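Local coordinates for protein (S)-ureidoglycine--glyoxylate transaminase (Bacillus subtilis, PDB 3ISL) that transfers the amino group of (S)-ureidoglycine to glyoxylate in purine catabolism, giving oxalurate and glycine, with pyridoxal 5'-phosphate as cofactor, at residues A73-V78 against Y99-I104. Numbering follows the deposited sequence.
Sequences AGIEAV and YLLTEI
Ile75 holds CG1 beside its backbone N (chi1 -63°), which sets CG2 anti to that N, where it meets helix 96-107. Ile104 has the same kind of first torsion (chi1 -72°), and both its branches touch across the contact. Ile75 CG2 meets Leu101 CD2 at 3.6 Å and Ile104 CD1 at 4.0 Å. Each of these two side chains crosses Ile75 at about a right angle. The other branch of Ile104 lies against Glu76: its CG2 is 4.0 Å from Glu76 CA and 4.1 Å from Glu76 CG. The touching residues are all buried. In this class-V aminotransferase both helices pack on the large mixed sheet of the cofactor-binding domain. The axes of the two short segments cross at -44° and come within 10.4 Å of each other. Leu101 also touches Ile91 of strand 88-93, and Ile75 touches Ile193 of strand 191-193. The Ile75 side chain also lies close to the bound pyridoxal-5'-phosphate. Beyond CG, the Glu76 chain is extended and carries its carboxylate to the dimer interface. OE1 is hydrogen-bonded to Tyr108 OH of the same chain and to Ser246 OG of the second subunit, and OE2 accepts from Tyr248 N of the second subunit.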
loop_
_atom_site.group_PDB
_atom_site.type_symbol
_atom_site.label_atom_id
_atom_site.label_comp_id
_atom_site.label_asym_id
_atom_site.label_seq_id
_atom_site.Cartn_x
_atom_site.Cartn_y
_atom_site.Cartn_z
ATOM N N ALA A 73 -7.048 -0.371 5.061
ATOM C CA ALA A 73 -6.634 -1.742 4.751
ATOM C C ALA A 73 -6.094 -2.365 6.048
ATOM O O ALA A 73 -6.249 -3.563 6.252
ATOM C CB ALA A 73 -5.553 -1.741 3.682
ATOM N N GLY A 74 -5.413 -1.564 6.877
ATOM C CA GLY A 74 -4.978 -2.036 8.172
ATOM C C GLY A 74 -6.167 -2.435 9.027
ATOM O O GLY A 74 -6.167 -3.473 9.670
ATOM N N ILE A 75 -7.173 -1.565 9.063
ATOM C CA ILE A 75 -8.379 -1.838 9.817
ATOM C C ILE A 75 -9.086 -3.106 9.305
ATOM O O ILE A 75 -9.492 -3.960 10.091
ATOM C CB ILE A 75 -9.338 -0.661 9.730
ATOM C CG1 ILE A 75 -8.706 0.602 10.389
ATOM C CG2 ILE A 75 -10.725 -1.097 10.327
ATOM C CD1 ILE A 75 -9.604 1.899 10.246
ATOM N N GLU A 76 -9.225 -3.216 7.978
ATOM C CA GLU A 76 -9.812 -4.370 7.354
ATOM C C GLU A 76 -9.054 -5.681 7.661
ATOM O O GLU A 76 -9.697 -6.717 8.000
ATOM C CB GLU A 76 -10.011 -4.139 5.831
ATOM C CG GLU A 76 -10.718 -5.344 5.123
ATOM C CD GLU A 76 -11.292 -4.984 3.765
ATOM O OE1 GLU A 76 -11.636 -5.901 3.002
ATOM O OE2 GLU A 76 -11.428 -3.783 3.458
ATOM N N ALA A 77 -7.719 -5.646 7.601
ATOM C CA ALA A 77 -6.929 -6.861 7.876
ATOM C C ALA A 77 -7.176 -7.331 9.323
ATOM O O ALA A 77 -7.388 -8.521 9.557
ATOM C CB ALA A 77 -5.439 -6.652 7.612
ATOM N N VAL A 78 -7.169 -6.402 10.292
ATOM C CA VAL A 78 -7.464 -6.802 11.658
ATOM C C VAL A 78 -8.893 -7.380 11.694
ATOM O O VAL A 78 -9.076 -8.515 12.131
ATOM C CB VAL A 78 -7.269 -5.678 12.681
ATOM C CG1 VAL A 78 -7.778 -6.137 14.078
ATOM C CG2 VAL A 78 -5.771 -5.245 12.777
ATOM N N TYR A 99 -19.101 4.160 10.610
ATOM C CA TYR A 99 -19.757 3.467 9.484
ATOM C C TYR A 99 -18.819 2.680 8.575
ATOM O O TYR A 99 -19.232 1.677 7.988
ATOM C CB TYR A 99 -20.547 4.464 8.653
ATOM C CG TYR A 99 -21.671 5.057 9.484
ATOM C CD1 TYR A 99 -22.702 4.252 9.954
ATOM C CD2 TYR A 99 -21.704 6.414 9.779
ATOM C CE1 TYR A 99 -23.735 4.776 10.726
ATOM C CE2 TYR A 99 -22.742 6.946 10.546
ATOM C CZ TYR A 99 -23.747 6.120 11.027
ATOM O OH TYR A 99 -24.772 6.644 11.802
ATOM N N LEU A 100 -17.564 3.104 8.454
ATOM C CA LEU A 100 -16.643 2.244 7.756
ATOM C C LEU A 100 -16.398 0.941 8.533
ATOM O O LEU A 100 -16.295 -0.124 7.951
ATOM C CB LEU A 100 -15.302 2.974 7.583
ATOM C CG LEU A 100 -14.087 2.348 6.931
ATOM C CD1 LEU A 100 -14.344 1.998 5.460
ATOM C CD2 LEU A 100 -12.861 3.391 7.117
ATOM N N LEU A 101 -16.277 1.026 9.856
ATOM C CA LEU A 101 -16.109 -0.188 10.630
ATOM C C LEU A 101 -17.306 -1.120 10.398
ATOM O O LEU A 101 -17.113 -2.325 10.304
ATOM C CB LEU A 101 -16.032 0.124 12.136
ATOM C CG LEU A 101 -14.838 0.932 12.637
ATOM C CD1 LEU A 101 -14.986 1.014 14.164
ATOM C CD2 LEU A 101 -13.483 0.332 12.204
ATOM N N THR A 102 -18.537 -0.570 10.329
ATOM C CA THR A 102 -19.693 -1.448 10.196
ATOM C C THR A 102 -19.724 -2.093 8.797
ATOM O O THR A 102 -20.037 -3.285 8.638
ATOM C CB THR A 102 -21.075 -0.799 10.585
ATOM O OG1 THR A 102 -21.544 0.067 9.550
ATOM C CG2 THR A 102 -21.019 -0.039 11.884
ATOM N N GLU A 103 -19.380 -1.307 7.791
ATOM C CA GLU A 103 -19.216 -1.824 6.424
ATOM C C GLU A 103 -18.302 -3.045 6.328
ATOM O O GLU A 103 -18.673 -4.078 5.777
ATOM C CB GLU A 103 -18.606 -0.717 5.589
ATOM C CG GLU A 103 -19.570 0.170 4.976
ATOM C CD GLU A 103 -20.047 -0.459 3.734
ATOM O OE1 GLU A 103 -19.196 -1.197 3.179
ATOM O OE2 GLU A 103 -21.228 -0.263 3.344
ATOM N N ILE A 104 -17.091 -2.884 6.847
ATOM C CA ILE A 104 -16.084 -3.932 6.860
ATOM C C ILE A 104 -16.585 -5.171 7.615
ATOM O O ILE A 104 -16.527 -6.301 7.094
ATOM C CB ILE A 104 -14.750 -3.388 7.466
ATOM C CG1 ILE A 104 -14.071 -2.418 6.485
ATOM C CG2 ILE A 104 -13.823 -4.523 7.724
ATOM C CD1 ILE A 104 -13.155 -1.396 7.128
#